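Local coordinates for flagellar protein FliT (Bordetella bronchiseptica, PDB 3H3M) that probably acts as a flagellar export chaperone, keeping the filament-cap protein ready for secretion and taking part in the control of flagellar assembly, at residues 22-27 and 75-80; 31-36 and 47-52; 41-46 and 96-101; 51-56 and 86-91. All blocks are in the same frame, centred on the assembly; numbering follows the deposited sequence.

Contact 1 of 4, residues 22-27 and 75-80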
loop_
_atom_site.group_PDB
_atom_site.type_symbol
_atom_site.label_atom_id
_atom_site.label_comp_id
_atom_site.label_asym_id
_atom_site.label_seq_id
_atom_site.Cartn_x
_atom_site.Cartn_y
_atom_site.Cartn_z
ATOM N N GLU A 22 1.365 7.174 -16.477
ATOM C CA GLU A 22 -0.002 6.674 -16.737
ATOM C C GLU A 22 -0.339 5.565 -15.770
ATOM O O GLU A 22 -1.467 5.504 -15.278
ATOM C CB GLU A 22 -0.189 6.184 -18.181
ATOM N N ILE A 23 0.642 4.699 -15.493
ATOM C CA ILE A 23 0.435 3.561 -14.580
ATOM C C ILE A 23 0.336 3.985 -13.107
ATOM O O ILE A 23 -0.459 3.420 -12.367
ATOM C CB ILE A 23 1.518 2.454 -14.766
ATOM C CG1 ILE A 23 1.485 1.894 -16.205
ATOM C CG2 ILE A 23 1.345 1.337 -13.750
ATOM C CD1 ILE A 23 0.076 1.366 -16.716
ATOM N N TYR A 24 1.118 4.962 -12.677
ATOM C CA TYR A 24 0.961 5.446 -11.332
ATOM C C TYR A 24 -0.442 6.019 -11.132
ATOM O O TYR A 24 -1.055 5.859 -10.084
ATOM C CB TYR A 24 1.995 6.506 -10.989
ATOM C CG TYR A 24 3.370 5.962 -10.651
ATOM C CD1 TYR A 24 4.459 6.241 -11.457
ATOM C CD2 TYR A 24 3.583 5.174 -9.523
ATOM C CE1 TYR A 24 5.717 5.745 -11.161
ATOM C CE2 TYR A 24 4.848 4.672 -9.224
ATOM C CZ TYR A 24 5.912 4.970 -10.043
ATOM O OH TYR A 24 7.186 4.501 -9.785
ATOM N N GLN A 25 -0.941 6.707 -12.148
ATOM C CA GLN A 25 -2.277 7.289 -12.077
ATOM C C GLN A 25 -3.301 6.170 -11.901
ATOM O O GLN A 25 -4.124 6.223 -11.009
ATOM C CB GLN A 25 -2.548 8.124 -13.336
ATOM C CG GLN A 25 -3.919 8.740 -13.371
ATOM C CD GLN A 25 -4.065 9.821 -12.358
ATOM O OE1 GLN A 25 -3.469 10.886 -12.516
ATOM N NE2 GLN A 25 -4.863 9.578 -11.308
ATOM N N ASP A 26 -3.205 5.141 -12.732
ATOM C CA ASP A 26 -4.126 4.011 -12.679
ATOM C C ASP A 26 -4.123 3.304 -11.360
ATOM O O ASP A 26 -5.172 2.817 -10.945
ATOM C CB ASP A 26 -3.837 2.995 -13.797
ATOM C CG ASP A 26 -4.085 3.565 -15.183
ATOM O OD1 ASP A 26 -5.092 4.284 -15.370
ATOM O OD2 ASP A 26 -3.259 3.326 -16.086
ATOM N N ILE A 27 -2.949 3.190 -10.733
ATOM C CA ILE A 27 -2.820 2.562 -9.399
ATOM C C ILE A 27 -3.422 3.441 -8.305
ATOM O O ILE A 27 -4.078 2.935 -7.375
ATOM C CB ILE A 27 -1.331 2.207 -9.003
ATOM C CG1 ILE A 27 -0.759 1.092 -9.903
ATOM C CG2 ILE A 27 -1.247 1.778 -7.497
ATOM C CD1 ILE A 27 0.752 0.916 -9.836
ATOM N N GLY A 75 7.401 15.749 -9.391
ATOM C CA GLY A 75 6.441 16.165 -8.380
ATOM C C GLY A 75 5.069 15.533 -8.542
ATOM O O GLY A 75 4.373 15.340 -7.558
HETATM N N MSE A 76 4.687 15.215 -9.777
HETATM C CA MSE A 76 3.419 14.549 -10.066
HETATM C C MSE A 76 3.423 13.088 -9.574
HETATM O O MSE A 76 2.439 12.605 -8.998
HETATM C CB MSE A 76 3.179 14.555 -11.572
HETATM C CG MSE A 76 1.715 14.517 -12.010
HETATM SE SE MSE A 76 1.527 15.411 -13.820
HETATM C CE MSE A 76 2.789 16.939 -13.726
ATOM N N LYS A 77 4.525 12.387 -9.840
ATOM C CA LYS A 77 4.655 10.978 -9.460
ATOM C C LYS A 77 4.711 10.938 -7.950
ATOM O O LYS A 77 3.965 10.211 -7.332
ATOM C CB LYS A 77 5.888 10.334 -10.119
ATOM C CG LYS A 77 6.395 9.042 -9.508
ATOM C CD LYS A 77 7.616 8.514 -10.311
ATOM C CE LYS A 77 8.646 7.767 -9.450
ATOM N NZ LYS A 77 9.870 8.598 -9.208
ATOM N N PHE A 78 5.559 11.768 -7.367
ATOM C CA PHE A 78 5.649 11.893 -5.928
ATOM C C PHE A 78 4.277 12.040 -5.286
ATOM O O PHE A 78 4.004 11.365 -4.303
ATOM C CB PHE A 78 6.521 13.096 -5.595
ATOM C CG PHE A 78 6.831 13.244 -4.142
ATOM C CD1 PHE A 78 8.117 12.994 -3.675
ATOM C CD2 PHE A 78 5.854 13.675 -3.243
ATOM C CE1 PHE A 78 8.419 13.159 -2.334
ATOM C CE2 PHE A 78 6.140 13.831 -1.908
ATOM C CZ PHE A 78 7.420 13.575 -1.448
ATOM N N ASP A 79 3.442 12.922 -5.842
ATOM C CA ASP A 79 2.045 13.110 -5.415
ATOM C C ASP A 79 1.222 11.837 -5.526
ATOM O O ASP A 79 0.564 11.407 -4.565
ATOM C CB ASP A 79 1.340 14.162 -6.286
ATOM C CG ASP A 79 1.597 15.597 -5.839
ATOM O OD1 ASP A 79 2.585 15.901 -5.131
ATOM O OD2 ASP A 79 0.773 16.443 -6.225
ATOM N N LEU A 80 1.250 11.249 -6.718
ATOM C CA LEU A 80 0.586 9.961 -6.955
ATOM C C LEU A 80 0.964 8.894 -5.931
ATOM O O LEU A 80 0.085 8.236 -5.365
ATOM C CB LEU A 80 0.863 9.484 -8.372
ATOM C CG LEU A 80 0.128 10.353 -9.394
ATOM C CD1 LEU A 80 0.394 9.864 -10.817
ATOM C CD2 LEU A 80 -1.374 10.393 -9.076
#

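Contact 2 of 4, residues 31-36 and 47-52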
loop_
_atom_site.group_PDB
_atom_site.type_symbol
_atom_site.label_atom_id
_atom_site.label_comp_id
_atom_site.label_asym_id
_atom_site.label_seq_id
_atom_site.Cartn_x
_atom_site.Cartn_y
_atom_site.Cartn_z
ATOM N N THR A 31 -6.500 2.255 -6.175
ATOM C CA THR A 31 -6.401 2.288 -4.707
ATOM C C THR A 31 -7.500 3.155 -4.090
ATOM O O THR A 31 -7.934 2.884 -2.971
ATOM C CB THR A 31 -4.984 2.708 -4.224
ATOM O OG1 THR A 31 -4.645 3.982 -4.780
ATOM C CG2 THR A 31 -3.963 1.684 -4.644
ATOM N N SER A 32 -7.974 4.158 -4.842
ATOM C CA SER A 32 -9.110 4.976 -4.416
ATOM C C SER A 32 -10.428 4.165 -4.480
ATOM O O SER A 32 -11.294 4.274 -3.596
ATOM C CB SER A 32 -9.208 6.266 -5.252
ATOM O OG SER A 32 -8.128 7.178 -4.991
ATOM N N ARG A 33 -10.584 3.351 -5.519
ATOM C CA ARG A 33 -11.696 2.392 -5.559
ATOM C C ARG A 33 -11.587 1.418 -4.391
ATOM O O ARG A 33 -12.595 1.102 -3.741
ATOM C CB ARG A 33 -11.727 1.632 -6.900
ATOM C CG ARG A 33 -12.540 2.352 -7.991
ATOM C CD ARG A 33 -12.420 1.678 -9.323
ATOM N NE ARG A 33 -11.234 2.183 -10.007
ATOM C CZ ARG A 33 -10.487 1.524 -10.907
ATOM N NH1 ARG A 33 -10.792 0.268 -11.290
ATOM N NH2 ARG A 33 -9.405 2.146 -11.429
HETATM N N MSE A 34 -10.380 0.963 -4.060
HETATM C CA MSE A 34 -10.282 0.013 -2.942
HETATM C C MSE A 34 -10.752 0.678 -1.677
HETATM O O MSE A 34 -11.470 0.072 -0.882
HETATM C CB MSE A 34 -8.885 -0.494 -2.699
HETATM C CG MSE A 34 -8.315 -1.180 -3.833
HETATM SE SE MSE A 34 -6.655 -2.019 -3.236
HETATM C CE MSE A 34 -5.597 -0.388 -2.805
ATOM N N LEU A 35 -10.315 1.915 -1.496
ATOM C CA LEU A 35 -10.754 2.738 -0.338
ATOM C C LEU A 35 -12.278 2.883 -0.242
ATOM O O LEU A 35 -12.807 2.733 0.837
ATOM C CB LEU A 35 -10.118 4.117 -0.347
ATOM C CG LEU A 35 -10.292 4.979 0.911
ATOM C CD1 LEU A 35 -10.107 4.166 2.203
ATOM C CD2 LEU A 35 -9.345 6.204 0.876
ATOM N N ALA A 36 -12.954 3.167 -1.357
ATOM C CA ALA A 36 -14.413 3.228 -1.373
ATOM C C ALA A 36 -15.092 1.902 -0.936
ATOM O O ALA A 36 -16.008 1.923 -0.139
ATOM C CB ALA A 36 -14.949 3.710 -2.788
ATOM N N LEU A 47 -10.645 -7.047 -2.175
ATOM C CA LEU A 47 -9.798 -8.149 -2.649
ATOM C C LEU A 47 -9.870 -8.327 -4.160
ATOM O O LEU A 47 -8.891 -8.636 -4.800
ATOM C CB LEU A 47 -10.249 -9.471 -2.039
ATOM C CG LEU A 47 -9.532 -9.963 -0.787
ATOM C CD1 LEU A 47 -10.090 -11.355 -0.455
ATOM C CD2 LEU A 47 -7.997 -9.941 -0.921
ATOM N N ASN A 48 -11.071 -8.180 -4.718
ATOM C CA ASN A 48 -11.208 -8.338 -6.142
ATOM C C ASN A 48 -10.422 -7.261 -6.895
ATOM O O ASN A 48 -9.828 -7.543 -7.919
ATOM C CB ASN A 48 -12.655 -8.326 -6.562
ATOM C CG ASN A 48 -12.788 -8.295 -8.041
ATOM O OD1 ASN A 48 -12.614 -9.303 -8.712
ATOM N ND2 ASN A 48 -13.049 -7.117 -8.578
ATOM N N HIS A 49 -10.398 -6.039 -6.345
ATOM C CA HIS A 49 -9.577 -4.930 -6.906
ATOM C C HIS A 49 -8.073 -5.234 -6.870
ATOM O O HIS A 49 -7.314 -4.741 -7.689
ATOM C CB HIS A 49 -9.794 -3.654 -6.126
ATOM C CG HIS A 49 -11.086 -2.987 -6.393
ATOM N ND1 HIS A 49 -11.553 -2.761 -7.665
ATOM C CD2 HIS A 49 -11.971 -2.397 -5.558
ATOM C CE1 HIS A 49 -12.695 -2.095 -7.601
ATOM N NE2 HIS A 49 -12.982 -1.873 -6.332
ATOM N N GLY A 50 -7.640 -6.035 -5.905
ATOM C CA GLY A 50 -6.259 -6.483 -5.844
ATOM C C GLY A 50 -5.798 -7.247 -7.070
ATOM O O GLY A 50 -4.589 -7.338 -7.340
ATOM N N GLN A 51 -6.730 -7.816 -7.833
ATOM C CA GLN A 51 -6.308 -8.562 -9.031
ATOM C C GLN A 51 -5.740 -7.624 -10.090
ATOM O O GLN A 51 -4.643 -7.834 -10.624
ATOM C CB GLN A 51 -7.445 -9.405 -9.583
ATOM C CG GLN A 51 -7.659 -10.703 -8.753
ATOM N N GLU A 52 -6.475 -6.556 -10.353
ATOM C CA GLU A 52 -6.012 -5.496 -11.235
ATOM C C GLU A 52 -4.723 -4.902 -10.686
ATOM O O GLU A 52 -3.780 -4.663 -11.430
ATOM C CB GLU A 52 -7.095 -4.419 -11.328
ATOM C CG GLU A 52 -7.075 -3.582 -12.613
ATOM C CD GLU A 52 -8.103 -2.465 -12.596
ATOM O OE1 GLU A 52 -9.238 -2.693 -12.103
ATOM O OE2 GLU A 52 -7.771 -1.353 -13.079
HETATM O O HOH W 1 -14.899 0.182 -5.524
#

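Contact 3 of 4, residues 41-46 and 96-101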
loop_
_atom_site.group_PDB
_atom_site.type_symbol
_atom_site.label_atom_id
_atom_site.label_comp_id
_atom_site.label_asym_id
_atom_site.label_seq_id
_atom_site.Cartn_x
_atom_site.Cartn_y
_atom_site.Cartn_z
ATOM N N SER A 41 -17.301 -1.475 3.802
ATOM C CA SER A 41 -17.049 -2.808 4.355
ATOM C C SER A 41 -17.198 -3.947 3.350
ATOM O O SER A 41 -17.608 -5.042 3.697
ATOM C CB SER A 41 -17.928 -3.070 5.596
ATOM O OG SER A 41 -17.615 -2.152 6.668
ATOM N N ASN A 42 -16.826 -3.697 2.111
ATOM C CA ASN A 42 -16.996 -4.707 1.079
ATOM C C ASN A 42 -15.618 -5.271 0.887
ATOM O O ASN A 42 -14.844 -4.877 0.011
ATOM C CB ASN A 42 -17.612 -4.138 -0.206
ATOM C CG ASN A 42 -18.140 -5.212 -1.117
ATOM O OD1 ASN A 42 -17.558 -6.313 -1.208
ATOM N ND2 ASN A 42 -19.249 -4.912 -1.832
ATOM N N TRP A 43 -15.305 -6.174 1.782
ATOM C CA TRP A 43 -13.978 -6.750 1.845
ATOM C C TRP A 43 -13.678 -7.525 0.586
ATOM O O TRP A 43 -12.603 -7.396 0.053
ATOM C CB TRP A 43 -13.850 -7.582 3.118
ATOM C CG TRP A 43 -14.361 -6.788 4.299
ATOM C CD1 TRP A 43 -15.383 -7.114 5.138
ATOM C CD2 TRP A 43 -13.898 -5.497 4.725
ATOM N NE1 TRP A 43 -15.560 -6.128 6.074
ATOM C CE2 TRP A 43 -14.667 -5.124 5.838
ATOM C CE3 TRP A 43 -12.910 -4.640 4.273
ATOM C CZ2 TRP A 43 -14.467 -3.952 6.520
ATOM C CZ3 TRP A 43 -12.743 -3.448 4.920
ATOM C CH2 TRP A 43 -13.518 -3.117 6.048
ATOM N N ASP A 44 -14.672 -8.200 0.049
ATOM C CA ASP A 44 -14.501 -9.060 -1.136
ATOM C C ASP A 44 -14.273 -8.273 -2.428
ATOM O O ASP A 44 -13.548 -8.734 -3.315
ATOM C CB ASP A 44 -15.697 -10.025 -1.303
ATOM C CG ASP A 44 -15.559 -11.272 -0.441
ATOM O OD1 ASP A 44 -14.390 -11.643 -0.112
ATOM O OD2 ASP A 44 -16.588 -11.881 -0.073
ATOM N N LEU A 45 -14.845 -7.087 -2.502
ATOM C CA LEU A 45 -14.573 -6.178 -3.577
ATOM C C LEU A 45 -13.160 -5.663 -3.444
ATOM O O LEU A 45 -12.373 -5.686 -4.419
ATOM C CB LEU A 45 -15.604 -5.017 -3.598
ATOM C CG LEU A 45 -15.424 -3.953 -4.667
ATOM C CD1 LEU A 45 -15.156 -4.546 -6.083
ATOM C CD2 LEU A 45 -16.635 -3.034 -4.617
ATOM N N VAL A 46 -12.782 -5.257 -2.237
ATOM C CA VAL A 46 -11.423 -4.743 -2.031
ATOM C C VAL A 46 -10.443 -5.776 -2.562
ATOM O O VAL A 46 -9.533 -5.429 -3.322
ATOM C CB VAL A 46 -11.122 -4.458 -0.550
ATOM C CG1 VAL A 46 -9.658 -4.202 -0.360
ATOM C CG2 VAL A 46 -11.972 -3.290 -0.048
ATOM N N LEU A 96 -8.809 -3.219 9.782
ATOM C CA LEU A 96 -8.125 -3.971 10.810
ATOM C C LEU A 96 -8.747 -3.780 12.191
ATOM O O LEU A 96 -8.725 -4.731 13.009
ATOM C CB LEU A 96 -6.596 -3.700 10.789
ATOM C CG LEU A 96 -5.752 -4.238 9.589
ATOM C CD1 LEU A 96 -4.282 -4.123 9.888
ATOM C CD2 LEU A 96 -6.141 -5.684 9.190
ATOM N N PRO A 97 -9.318 -2.592 12.479
ATOM C CA PRO A 97 -9.917 -2.528 13.824
ATOM C C PRO A 97 -11.125 -3.454 13.928
ATOM O O PRO A 97 -11.343 -4.080 14.949
ATOM C CB PRO A 97 -10.287 -1.057 13.968
ATOM C CG PRO A 97 -9.413 -0.361 13.011
ATOM C CD PRO A 97 -9.304 -1.267 11.847
ATOM N N GLN A 98 -11.857 -3.608 12.832
ATOM C CA GLN A 98 -12.953 -4.594 12.785
ATOM C C GLN A 98 -12.471 -6.041 12.863
ATOM O O GLN A 98 -13.106 -6.879 13.500
ATOM C CB GLN A 98 -13.780 -4.421 11.515
ATOM C CG GLN A 98 -14.461 -3.075 11.415
ATOM C CD GLN A 98 -15.207 -2.887 10.074
ATOM O OE1 GLN A 98 -16.110 -3.689 9.704
ATOM N NE2 GLN A 98 -14.844 -1.804 9.350
ATOM N N LEU A 99 -11.368 -6.341 12.188
ATOM C CA LEU A 99 -10.804 -7.698 12.228
ATOM C C LEU A 99 -10.352 -8.020 13.634
ATOM O O LEU A 99 -10.790 -9.017 14.186
ATOM C CB LEU A 99 -9.624 -7.808 11.271
ATOM C CG LEU A 99 -9.006 -9.171 11.055
ATOM C CD1 LEU A 99 -10.009 -10.356 11.224
ATOM C CD2 LEU A 99 -8.378 -9.101 9.666
ATOM N N ALA A 100 -9.506 -7.163 14.207
ATOM C CA ALA A 100 -9.016 -7.323 15.587
ATOM C C ALA A 100 -10.145 -7.625 16.563
ATOM O O ALA A 100 -10.108 -8.617 17.290
ATOM C CB ALA A 100 -8.234 -6.067 16.064
ATOM N N ARG A 101 -11.134 -6.742 16.561
ATOM C CA ARG A 101 -12.344 -6.868 17.380
ATOM C C ARG A 101 -13.030 -8.243 17.250
ATOM O O ARG A 101 -13.284 -8.934 18.249
ATOM C CB ARG A 101 -13.302 -5.724 16.980
ATOM C CG ARG A 101 -14.757 -5.869 17.408
ATOM C CD ARG A 101 -14.851 -5.925 18.913
ATOM N NE ARG A 101 -16.216 -5.746 19.401
ATOM C CZ ARG A 101 -16.551 -5.762 20.685
ATOM N NH1 ARG A 101 -15.631 -5.967 21.618
ATOM N NH2 ARG A 101 -17.812 -5.574 21.036
#

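Contact 4 of 4, residues 51-56 and 86-91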
loop_
_atom_site.group_PDB
_atom_site.type_symbol
_atom_site.label_atom_id
_atom_site.label_comp_id
_atom_site.label_asym_id
_atom_site.label_seq_id
_atom_site.Cartn_x
_atom_site.Cartn_y
_atom_site.Cartn_z
ATOM N N GLN A 51 -6.730 -7.816 -7.833
ATOM C CA GLN A 51 -6.308 -8.562 -9.031
ATOM C C GLN A 51 -5.740 -7.624 -10.090
ATOM O O GLN A 51 -4.643 -7.834 -10.624
ATOM C CB GLN A 51 -7.445 -9.405 -9.583
ATOM C CG GLN A 51 -7.659 -10.703 -8.753
ATOM N N GLU A 52 -6.475 -6.556 -10.353
ATOM C CA GLU A 52 -6.012 -5.496 -11.235
ATOM C C GLU A 52 -4.723 -4.902 -10.686
ATOM O O GLU A 52 -3.780 -4.663 -11.430
ATOM C CB GLU A 52 -7.095 -4.419 -11.328
ATOM C CG GLU A 52 -7.075 -3.582 -12.613
ATOM C CD GLU A 52 -8.103 -2.465 -12.596
ATOM O OE1 GLU A 52 -9.238 -2.693 -12.103
ATOM O OE2 GLU A 52 -7.771 -1.353 -13.079
ATOM N N TYR A 53 -4.682 -4.700 -9.370
ATOM C CA TYR A 53 -3.557 -4.058 -8.679
ATOM C C TYR A 53 -2.244 -4.722 -9.009
ATOM O O TYR A 53 -1.275 -4.054 -9.255
ATOM C CB TYR A 53 -3.812 -4.080 -7.170
ATOM C CG TYR A 53 -2.838 -3.324 -6.278
ATOM C CD1 TYR A 53 -3.104 -2.011 -5.833
ATOM C CD2 TYR A 53 -1.673 -3.941 -5.820
ATOM C CE1 TYR A 53 -2.213 -1.336 -4.967
ATOM C CE2 TYR A 53 -0.790 -3.278 -4.958
ATOM C CZ TYR A 53 -1.064 -1.976 -4.532
ATOM O OH TYR A 53 -0.165 -1.369 -3.666
ATOM N N VAL A 54 -2.238 -6.046 -9.041
ATOM C CA VAL A 54 -1.017 -6.828 -9.273
ATOM C C VAL A 54 -0.595 -6.778 -10.737
ATOM O O VAL A 54 0.600 -6.795 -11.067
ATOM C CB VAL A 54 -1.239 -8.286 -8.805
ATOM C CG1 VAL A 54 -0.199 -9.262 -9.386
ATOM C CG2 VAL A 54 -1.243 -8.324 -7.269
ATOM N N CYS A 55 -1.595 -6.697 -11.604
ATOM C CA CYS A 55 -1.378 -6.468 -13.035
ATOM C C CYS A 55 -0.637 -5.167 -13.283
ATOM O O CYS A 55 0.285 -5.103 -14.082
ATOM C CB CYS A 55 -2.730 -6.372 -13.764
ATOM S SG CYS A 55 -3.122 -7.773 -14.776
ATOM N N LEU A 56 -1.113 -4.139 -12.584
ATOM C CA LEU A 56 -0.685 -2.759 -12.734
ATOM C C LEU A 56 0.744 -2.598 -12.199
ATOM O O LEU A 56 1.548 -1.875 -12.768
ATOM C CB LEU A 56 -1.693 -1.830 -12.013
ATOM C CG LEU A 56 -2.529 -0.762 -12.777
ATOM C CD1 LEU A 56 -2.868 -1.095 -14.262
ATOM C CD2 LEU A 56 -3.809 -0.337 -11.987
ATOM N N GLU A 86 -1.259 6.694 1.007
ATOM C CA GLU A 86 -2.340 7.145 1.898
ATOM C C GLU A 86 -3.595 6.270 1.753
ATOM O O GLU A 86 -4.285 5.947 2.735
ATOM C CB GLU A 86 -2.743 8.588 1.595
ATOM C CG GLU A 86 -1.820 9.654 2.107
ATOM C CD GLU A 86 -2.364 11.080 1.851
ATOM O OE1 GLU A 86 -3.230 11.262 0.956
ATOM O OE2 GLU A 86 -1.905 12.010 2.561
ATOM N N ASN A 87 -3.892 5.885 0.521
ATOM C CA ASN A 87 -5.021 4.990 0.270
ATOM C C ASN A 87 -4.836 3.616 0.845
ATOM O O ASN A 87 -5.759 3.043 1.438
ATOM C CB ASN A 87 -5.311 4.920 -1.212
ATOM C CG ASN A 87 -6.063 6.116 -1.697
ATOM O OD1 ASN A 87 -6.661 6.864 -0.888
ATOM N ND2 ASN A 87 -6.068 6.319 -3.033
ATOM N N ASP A 88 -3.629 3.115 0.726
ATOM C CA ASP A 88 -3.270 1.814 1.256
ATOM C C ASP A 88 -3.420 1.850 2.765
ATOM O O ASP A 88 -4.022 0.959 3.369
ATOM C CB ASP A 88 -1.836 1.476 0.832
ATOM C CG ASP A 88 -1.757 0.722 -0.525
ATOM O OD1 ASP A 88 -2.773 0.675 -1.243
ATOM O OD2 ASP A 88 -0.677 0.122 -0.853
ATOM N N ALA A 89 -2.907 2.910 3.388
ATOM C CA ALA A 89 -3.007 3.048 4.863
ATOM C C ALA A 89 -4.465 3.144 5.315
ATOM O O ALA A 89 -4.858 2.558 6.312
ATOM C CB ALA A 89 -2.219 4.233 5.345
ATOM N N ALA A 90 -5.263 3.885 4.548
ATOM C CA ALA A 90 -6.646 4.177 4.920
ATOM C C ALA A 90 -7.491 2.883 4.874
ATOM O O ALA A 90 -8.329 2.673 5.750
ATOM C CB ALA A 90 -7.226 5.287 4.055
ATOM N N VAL A 91 -7.241 2.019 3.887
ATOM C CA VAL A 91 -7.913 0.693 3.792
ATOM C C VAL A 91 -7.627 -0.152 5.034
ATOM O O VAL A 91 -8.522 -0.695 5.678
ATOM C CB VAL A 91 -7.522 -0.127 2.468
ATOM C CG1 VAL A 91 -7.977 -1.577 2.587
ATOM C CG2 VAL A 91 -8.160 0.496 1.142
#

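Contact 1 of 4, residues 22-27 and 75-80
K77 and L80 of helix 72-105 meet Y24 and Q25 of helix 20-39, two helices that run side by side in the same direction, their local axes 9.7 Å apart and inclined by 23°. K77 comes first. Its CG lies over one face of the Y24 ring, displaced toward the rim, in a CH-pi contact with CG 4.1 Å from the ring centroid. K77 CD is 3.5 Å from Y24 CE1, and K77 CE passes Y24 OH at 3.6 Å. With CG anti to the backbone N, chi1 162° sends the lysine stem slantwise across the ring before the chain bends at its last two torsions. The amine NZ sits near NZ of K77 of the second subunit, so two like charges lie close across the subunit interface. Y24 OH is hydrogen-bonded to E64 OE2, and the Y24 side chain also packs on L60, on L81 and on L81 of the second subunit. One turn later L80 aims its CB at the partner helix. Its CD1 rests against the root of the tyrosine, 3.7 Å from Y24 CB and equally 3.7 Å from the backbone N of Q25. The other methyl, L80 CD2, lies 4.1 Å from Q25 OE1, at the margin of the contact; the amide nitrogen of Q25 bonds to N29 OD1 on its own helix. Spaced one turn apart, a lysine stem and a leucine thus hold one tyrosine in the parallel helix pair of an all-helical three-helix fold.

Contact 2 of 4, residues 31-36 and 47-52
R33 and M34 pack against H49 and E52 where helices 20-39 and 43-63 form an antiparallel alpha-hairpin, their local axes 9.5 Å apart. The imidazole of H49 is the centre of the contact. R33 CB stands over one of its faces, offset toward the rim and 4.1 Å from the ring centroid, a CH-pi contact made by the aliphatic root of the arginine. M34, a selenomethionine, sets its CG 3.7 Å from H49 CB, and the two chains lie side by side, pointing in opposite directions. Farther along R33 the chain bends at chi3 (-86°), which turns the guanidinium toward E52. There R33 NH1 reaches E52 OE1 at 3.4 Å, a salt bridge whose hydrogen bond is weak, with an N-H...O angle of only 133°. The carboxylate oxygen lies at the guanidinium edge, near its plane, but the two flat groups are turned 42° apart, so this is no flush two-point pairing. The exposed position of R33 and the long, poorly aligned bond are consistent with a weak interaction. L30, on helix 20-39, touches both H49 and E52, while the side chain of M34 continues inward to Y53 and D88 and to R92 of the second subunit. The outer end of the imidazole is tied back to the opposing backbone by one water, which donates to R33 O at 3.1 Å and is hydrogen-bonded to H49 NE2 at 2.9 Å.

Contact 3 of 4, residues 41-46 and 96-101
Q98 turns the end of its side chain against the six-membered ring of W43, meeting it at the rim and not over a face. Q98 NE2 lies in the plane of the indole at its edge, 3.6 Å from W43 CZ2, and Q98 OE1 is equally close to that carbon at 3.6 Å. The ring and amide planes stand 65° apart, so the amide meets the ring edge steeply tilted. Extended beyond CG (chi2 176°), the glutamine spans the gap between well-separated backbones; its NE2 is hydrogen-bonded to L94 O on its own helix. S41 OG approaches the same amide loosely, 3.7 Å from Q98 OE1. S41 belongs to the turn of the alpha-hairpin: with positive phi it is the C-prime residue of a Schellman motif closing helix 20-39, and N42 directly after it is the N-cap of helix 43-63. In this turn S41 C lies over the centre of one indole face, 3.7 Å above the plane. W43 also packs on A38 and on L99 of the second subunit. The cap is made by N42 OD1, which accepts from L45 N at 3.1 Å, the donor lying 45° out of the carbonyl plane.

Contact 4 of 4, residues 51-56 and 86-91
Y53 stretches from helix 43-63 toward D88 of helix 72-105, and this one pair makes the contact. The CA atoms of the two residues are 11.5 Å apart, a gap bridged by the length of the tyrosine: with CG anti to the backbone N, chi1 -173° points the ring toward helix 72-105. At its end Y53 OH lies 3.2 Å from D88 OD2, the side chains arriving from opposite directions. D88 OD1 stands farther back, 4.1 Å from Y53 OH. The ring and carboxylate planes are inclined by 35°, and OD2 stands obliquely to the ring. Both residues are buried near the centre of the chain, in the core of a three-helix fold, where T31 and M34 of helix 20-39 pack on Y53 and D88 respectively. The second subunit also borders the pair: its R92 makes a cation-pi contact with the Y53 ring and a long, weak ion pair with D88 OD1, and its L85 O has a weak hydrogen bond with Y53 OH. D88 OD2 comes close to D88 OD2 of the second subunit; two carboxylates lying close together would be expected to gain proton affinity, which R92 of the second subunit may offset in part.

How the contacts relate
Three helices, 20-39, 43-63 and 72-105, supply all four contacts. Contact 2 joins the first to the second, contact 1 the first to the third, and contacts 3 and 4 the second to the third. Contact 4 lies about 3 Å from the chain centre; contacts 1 and 3, with centres about 26 Å apart, occupy opposite sides of that centre. Contacts 2 and 4 are the nearest pair, about 6 Å between centres, sharing Q51 and E52 and linked by probable hydrogen bonds from N87 ND2 to S32 OG and T31 OG1. Segments alternate along the chain for contacts 1 and 3, 1 and 4, and 2 and 3. Every contact also touches the second subunit, consistent with folding and subunit pairing drawing on the same helices.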